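Local coordinates for protein nucleoside-diphosphate-sugar pyrophosphorylase (Vibrio cholerae, PDB 4EVW) that probably transfers nucleotidyl groups to sugar phosphates, forming nucleoside-diphosphate sugars and pyrophosphate, at residues Arg188-Arg193 and Gly201-Ala206; Tyr183-Arg188 and Ile213-Asn218. The protein carries 1 engineered substitution. All coordinates share one frame; numbering follows the deposited sequence. Where two conformers were deposited one is given.

Both contacts are made by helix 180-191, and their centres lie 11 Å apart on the same side of the chain's centre. Contact 1 joins the C-terminal end of the helix to the loop that leads toward helix 208-214, and it is mostly buried: apolar side chains meet there and two waters bridge a tyrosine hydroxyl to backbone. Contact 2 reaches the end of helix 208-214 and lies nearer the surface, where a single lysine leans on the helix without a direct bond across the segments. The two adjoin through Leu203 and Tyr187, through Ile205 and Tyr183, and through Glu189, whose CG lies 3.9 Å from Lys215 NZ. The two ranges share Arg188.

Contact 1 of 2, residues Arg188-Arg193 and Gly201-Ala206; sequences REYVAR and GELYIA
The last turn of helix 180-191 faces the loop 201-206, extended at Glu202-Tyr204, with Val191 and Leu203 giving the closest pair of CA atoms, 8.3 Å apart. Leu203 is gripped by two neighbours on the helix. Its CD2 lies in the plane of the Tyr190 ring, at the edge and 3.8 Å from Tyr190 CE1, while its other methyl, CD1, packs 4.0 Å from CG1 of Val191, whose side chain crosses that of the leucine at about a right angle. Tyr190 has its ring anti to the backbone N (chi1 -168°), which carries the hydroxyl across toward the loop backbone. There one water lies 2.9 Å from Tyr190 OH, donates to Glu202 O at 2.8 Å and accepts from Tyr204 N at 3.0 Å; a second, longer water bridge also joins Tyr190 OH to Glu202 O. Pro207, Leu208 and Glu211 also touch Tyr190, and helix 87-100 meets Leu203 through Ala88 and Glu89, so the contact sits where the loop passes between helices. No direct hydrogen bond crosses the segments: apolar packing sets the fit, and water links the phenol to Glu202 O and Tyr204 N.

Contact 2 of 2, residues Tyr183-Arg188 and Ile213-Asn218; sequences YLEAYR and IQKGLN
Glu185 places CG anti to its backbone nitrogen (chi1 -177°) and bends at chi2, while Lys215 runs out straight through chi2, then bends at chi3 (-68°) and again at chi4, which brings its ammonium end up to the flank of helix 180-191. Lys215 directly follows helix 208-214, which closes in a Schellman motif: Gly216 leaves the helical conformation with positive phi (88°), readily accessible to glycine, and Gly216 N bonds to Ile213 O at 3.0 Å. Between the helices, the two long side chains cross at about a right angle. Lys215 NZ lies 3.9 Å from Glu185 CG and 4.2 Å from Ala186 CA, and so meets carbon rather than oxygen. Lys215 NZ is 4.9 Å from Glu185 OE2, too far for a salt bridge, though the opposite charges probably attract weakly. Ala186, which packs on Glu211 and Leu212, helps join the two helices more deeply. Glu185 is instead engaged along its own helix: in the conformer given, Arg188, one turn on, forms a salt bridge with it side-on, though the other deposited conformer may differ. Arg188 NH2 meets Glu185 OE1 nearly along its C-O bond at 2.8 Å, whereas Arg188 NE, 3.1 Å from Glu185 OE1, approaches from above the carboxylate plane.

Contact 1 of 2, residues Arg188-Arg193 and Gly201-Ala206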
loop_
_atom_site.group_PDB
_atom_site.type_symbol
_atom_site.label_atom_id
_atom_site.label_comp_id
_atom_site.label_asym_id
_atom_site.label_seq_id
_atom_site.Cartn_x
_atom_site.Cartn_y
_atom_site.Cartn_z
ATOM N N ARG A 188 -15.152 7.323 -1.598
ATOM C CA ARG A 188 -16.565 7.620 -1.351
ATOM C C ARG A 188 -17.393 7.139 -2.503
ATOM O O ARG A 188 -18.376 6.527 -2.307
ATOM C CB ARG A 188 -16.788 9.113 -1.189
ATOM C CG ARG A 188 -16.361 9.616 0.148
ATOM C CD ARG A 188 -16.942 10.984 0.371
ATOM N NE ARG A 188 -16.175 12.005 -0.329
ATOM C CZ ARG A 188 -15.092 12.587 0.172
ATOM N NH1 ARG A 188 -14.654 12.248 1.378
ATOM N NH2 ARG A 188 -14.448 13.504 -0.534
ATOM N N GLU A 189 -16.983 7.401 -3.712
ATOM C CA GLU A 189 -17.715 6.958 -4.887
ATOM C C GLU A 189 -17.749 5.436 -4.943
ATOM O O GLU A 189 -18.795 4.835 -5.189
ATOM C CB GLU A 189 -17.054 7.512 -6.143
ATOM C CG GLU A 189 -17.220 9.011 -6.306
ATOM C CD GLU A 189 -18.637 9.398 -6.699
ATOM O OE1 GLU A 189 -19.416 8.504 -7.095
ATOM O OE2 GLU A 189 -18.967 10.602 -6.626
ATOM N N TYR A 190 -16.604 4.813 -4.699
ATOM C CA TYR A 190 -16.510 3.364 -4.739
ATOM C C TYR A 190 -17.451 2.660 -3.766
ATOM O O TYR A 190 -18.118 1.699 -4.145
ATOM C CB TYR A 190 -15.071 2.924 -4.475
ATOM C CG TYR A 190 -14.817 1.471 -4.787
ATOM C CD1 TYR A 190 -14.687 0.532 -3.767
ATOM C CD2 TYR A 190 -14.704 1.036 -6.106
ATOM C CE1 TYR A 190 -14.449 -0.817 -4.055
ATOM C CE2 TYR A 190 -14.471 -0.307 -6.406
ATOM C CZ TYR A 190 -14.343 -1.226 -5.377
ATOM O OH TYR A 190 -14.113 -2.552 -5.668
ATOM N N VAL A 191 -17.527 3.122 -2.520
ATOM C CA VAL A 191 -18.412 2.439 -1.582
ATOM C C VAL A 191 -19.883 2.793 -1.798
ATOM O O VAL A 191 -20.762 2.165 -1.214
ATOM C CB VAL A 191 -18.005 2.688 -0.097
ATOM C CG1 VAL A 191 -16.557 2.237 0.121
ATOM C CG2 VAL A 191 -18.188 4.147 0.285
ATOM N N ALA A 192 -20.149 3.778 -2.655
ATOM C CA ALA A 192 -21.523 4.181 -2.953
ATOM C C ALA A 192 -22.052 3.581 -4.260
ATOM O O ALA A 192 -23.173 3.878 -4.666
ATOM C CB ALA A 192 -21.632 5.711 -2.997
ATOM N N ARG A 193 -21.256 2.746 -4.922
ATOM C CA ARG A 193 -21.683 2.104 -6.174
ATOM C C ARG A 193 -22.997 1.348 -5.993
ATOM O O ARG A 193 -23.249 0.779 -4.933
ATOM C CB ARG A 193 -20.651 1.066 -6.646
ATOM C CG ARG A 193 -19.386 1.602 -7.284
ATOM C CD ARG A 193 -18.172 0.810 -6.794
ATOM N NE ARG A 193 -17.991 -0.495 -7.417
ATOM C CZ ARG A 193 -17.726 -1.619 -6.751
ATOM N NH1 ARG A 193 -17.622 -1.618 -5.427
ATOM N NH2 ARG A 193 -17.535 -2.744 -7.419
ATOM N N GLY A 201 -17.056 -8.167 -1.142
ATOM C CA GLY A 201 -17.198 -7.181 -0.089
ATOM C C GLY A 201 -15.892 -6.511 0.294
ATOM O O GLY A 201 -15.904 -5.447 0.910
ATOM N N GLU A 202 -14.765 -7.120 -0.062
ATOM C CA GLU A 202 -13.463 -6.546 0.276
ATOM C C GLU A 202 -13.229 -5.235 -0.463
ATOM O O GLU A 202 -13.643 -5.072 -1.608
ATOM C CB GLU A 202 -12.326 -7.518 -0.057
ATOM C CG GLU A 202 -12.240 -8.741 0.847
ATOM C CD GLU A 202 -13.222 -9.833 0.462
ATOM O OE1 GLU A 202 -13.862 -9.718 -0.606
ATOM O OE2 GLU A 202 -13.344 -10.815 1.223
ATOM N N LEU A 203 -12.547 -4.309 0.198
ATOM C CA LEU A 203 -12.272 -3.006 -0.390
ATOM C C LEU A 203 -10.776 -2.823 -0.628
ATOM O O LEU A 203 -10.014 -2.523 0.294
ATOM C CB LEU A 203 -12.810 -1.908 0.530
ATOM C CG LEU A 203 -14.312 -1.985 0.811
ATOM C CD1 LEU A 203 -14.718 -0.871 1.773
ATOM C CD2 LEU A 203 -15.077 -1.859 -0.499
ATOM N N TYR A 204 -10.373 -3.015 -1.878
ATOM C CA TYR A 204 -8.975 -2.900 -2.284
ATOM C C TYR A 204 -8.668 -1.529 -2.875
ATOM O O TYR A 204 -9.570 -0.825 -3.327
ATOM C CB TYR A 204 -8.661 -3.988 -3.306
ATOM C CG TYR A 204 -8.901 -5.382 -2.780
ATOM C CD1 TYR A 204 -8.234 -5.841 -1.642
ATOM C CD2 TYR A 204 -9.792 -6.246 -3.414
ATOM C CE1 TYR A 204 -8.448 -7.125 -1.150
ATOM C CE2 TYR A 204 -10.014 -7.534 -2.929
ATOM C CZ TYR A 204 -9.337 -7.966 -1.798
ATOM O OH TYR A 204 -9.543 -9.239 -1.318
ATOM N N ILE A 205 -7.389 -1.165 -2.891
ATOM C CA ILE A 205 -6.973 0.136 -3.405
ATOM C C ILE A 205 -6.988 0.283 -4.929
ATOM O O ILE A 205 -7.477 1.283 -5.450
ATOM C CB ILE A 205 -5.538 0.493 -2.934
ATOM C CG1 ILE A 205 -5.444 0.435 -1.404
ATOM C CG2 ILE A 205 -5.154 1.890 -3.464
ATOM C CD1 ILE A 205 -5.849 1.702 -0.698
ATOM N N ALA A 206 -6.442 -0.699 -5.644
ATOM C CA ALA A 206 -6.361 -0.615 -7.101
ATOM C C ALA A 206 -7.654 -0.199 -7.810
ATOM O O ALA A 206 -7.631 0.657 -8.692
ATOM C CB ALA A 206 -5.830 -1.938 -7.677
HETATM O O HOH W 1 -12.373 -4.004 -3.903
HETATM O O HOH W 2 -15.940 -4.417 -3.873
#

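Contact 2 of 2, residues Tyr183-Arg188 and Ile213-Asn218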
loop_
_atom_site.group_PDB
_atom_site.type_symbol
_atom_site.label_atom_id
_atom_site.label_comp_id
_atom_site.label_asym_id
_atom_site.label_seq_id
_atom_site.Cartn_x
_atom_site.Cartn_y
_atom_site.Cartn_z
ATOM N N TYR A 183 -8.076 10.706 -3.330
ATOM C CA TYR A 183 -8.191 9.353 -2.802
ATOM C C TYR A 183 -9.518 9.214 -2.062
ATOM O O TYR A 183 -10.268 8.266 -2.285
ATOM C CB TYR A 183 -7.069 9.038 -1.806
ATOM C CG TYR A 183 -7.272 7.690 -1.153
ATOM C CD1 TYR A 183 -6.782 6.528 -1.749
ATOM C CD2 TYR A 183 -8.033 7.563 0.015
ATOM C CE1 TYR A 183 -7.051 5.270 -1.208
ATOM C CE2 TYR A 183 -8.308 6.311 0.561
ATOM C CZ TYR A 183 -7.815 5.170 -0.055
ATOM O OH TYR A 183 -8.107 3.926 0.454
ATOM N N LEU A 184 -9.799 10.157 -1.166
ATOM C CA LEU A 184 -11.026 10.086 -0.379
ATOM C C LEU A 184 -12.292 10.182 -1.227
ATOM O O LEU A 184 -13.296 9.530 -0.939
ATOM C CB LEU A 184 -11.018 11.159 0.717
ATOM C CG LEU A 184 -9.937 10.944 1.789
ATOM C CD1 LEU A 184 -9.936 12.113 2.760
ATOM C CD2 LEU A 184 -10.181 9.635 2.532
ATOM N N GLU A 185 -12.245 10.984 -2.283
ATOM C CA GLU A 185 -13.398 11.114 -3.168
ATOM C C GLU A 185 -13.608 9.813 -3.950
ATOM O O GLU A 185 -14.739 9.362 -4.122
ATOM C CB GLU A 185 -13.191 12.277 -4.132
ATOM C CG GLU A 185 -14.369 12.529 -5.048
ATOM C CD GLU A 185 -15.631 12.930 -4.302
ATOM O OE1 GLU A 185 -15.547 13.289 -3.106
ATOM O OE2 GLU A 185 -16.714 12.890 -4.925
ATOM N N ALA A 186 -12.524 9.200 -4.419
ATOM C CA ALA A 186 -12.645 7.941 -5.150
ATOM C C ALA A 186 -13.213 6.871 -4.219
ATOM O O ALA A 186 -14.040 6.048 -4.625
ATOM C CB ALA A 186 -11.294 7.506 -5.678
ATOM N N TYR A 187 -12.762 6.883 -2.969
ATOM C CA TYR A 187 -13.237 5.929 -1.976
ATOM C C TYR A 187 -14.731 6.098 -1.752
ATOM O O TYR A 187 -15.482 5.126 -1.725
ATOM C CB TYR A 187 -12.531 6.133 -0.639
ATOM C CG TYR A 187 -12.969 5.120 0.392
ATOM C CD1 TYR A 187 -12.401 3.846 0.426
ATOM C CD2 TYR A 187 -13.960 5.427 1.323
ATOM C CE1 TYR A 187 -12.811 2.898 1.364
ATOM C CE2 TYR A 187 -14.381 4.490 2.264
ATOM C CZ TYR A 187 -13.797 3.231 2.283
ATOM O OH TYR A 187 -14.188 2.307 3.225
ATOM N N ARG A 188 -15.152 7.323 -1.598
ATOM C CA ARG A 188 -16.565 7.620 -1.351
ATOM C C ARG A 188 -17.393 7.139 -2.503
ATOM O O ARG A 188 -18.376 6.527 -2.307
ATOM C CB ARG A 188 -16.788 9.113 -1.189
ATOM C CG ARG A 188 -16.361 9.616 0.148
ATOM C CD ARG A 188 -16.942 10.984 0.371
ATOM N NE ARG A 188 -16.175 12.005 -0.329
ATOM C CZ ARG A 188 -15.092 12.587 0.172
ATOM N NH1 ARG A 188 -14.654 12.248 1.378
ATOM N NH2 ARG A 188 -14.448 13.504 -0.534
ATOM N N ILE A 213 -9.997 7.748 -12.991
ATOM C CA ILE A 213 -9.850 7.732 -14.442
ATOM C C ILE A 213 -11.159 8.170 -15.105
ATOM O O ILE A 213 -11.151 8.931 -16.068
ATOM C CB ILE A 213 -9.442 6.320 -14.930
ATOM C CG1 ILE A 213 -8.021 6.011 -14.450
ATOM C CG2 ILE A 213 -9.519 6.230 -16.457
ATOM C CD1 ILE A 213 -7.597 4.574 -14.652
ATOM N N GLN A 214 -12.286 7.705 -14.579
ATOM C CA GLN A 214 -13.577 8.087 -15.144
ATOM C C GLN A 214 -13.808 9.587 -15.028
ATOM O O GLN A 214 -14.424 10.194 -15.904
ATOM C CB GLN A 214 -14.708 7.334 -14.447
ATOM C CG GLN A 214 -14.931 5.937 -14.989
ATOM C CD GLN A 214 -15.850 5.124 -14.113
ATOM O OE1 GLN A 214 -16.791 5.656 -13.528
ATOM N NE2 GLN A 214 -15.592 3.821 -14.024
ATOM N N LYS A 215 -13.315 10.186 -13.946
ATOM C CA LYS A 215 -13.476 11.621 -13.745
ATOM C C LYS A 215 -12.490 12.434 -14.566
ATOM O O LYS A 215 -12.465 13.657 -14.487
ATOM C CB LYS A 215 -13.343 11.976 -12.263
ATOM C CG LYS A 215 -14.614 11.709 -11.473
ATOM C CD LYS A 215 -14.454 12.058 -10.003
ATOM C CE LYS A 215 -13.480 11.120 -9.310
ATOM N NZ LYS A 215 -14.140 10.351 -8.217
ATOM N N GLY A 216 -11.673 11.746 -15.354
ATOM C CA GLY A 216 -10.726 12.442 -16.202
ATOM C C GLY A 216 -9.376 12.774 -15.604
ATOM O O GLY A 216 -8.618 13.536 -16.203
ATOM N N LEU A 217 -9.060 12.226 -14.434
ATOM C CA LEU A 217 -7.763 12.510 -13.840
ATOM C C LEU A 217 -6.697 11.769 -14.626
ATOM O O LEU A 217 -6.970 10.751 -15.266
ATOM C CB LEU A 217 -7.724 12.113 -12.363
ATOM C CG LEU A 217 -8.704 12.869 -11.458
ATOM C CD1 LEU A 217 -8.245 12.726 -10.007
ATOM C CD2 LEU A 217 -8.758 14.339 -11.844
ATOM N N ASN A 218 -5.483 12.296 -14.566
ATOM C CA ASN A 218 -4.345 11.762 -15.297
ATOM C C ASN A 218 -3.595 10.694 -14.504
ATOM O O ASN A 218 -2.675 10.998 -13.750
ATOM C CB ASN A 218 -3.427 12.937 -15.650
ATOM C CG ASN A 218 -2.339 12.561 -16.623
ATOM O OD1 ASN A 218 -2.460 11.587 -17.363
ATOM N ND2 ASN A 218 -1.272 13.352 -16.647
#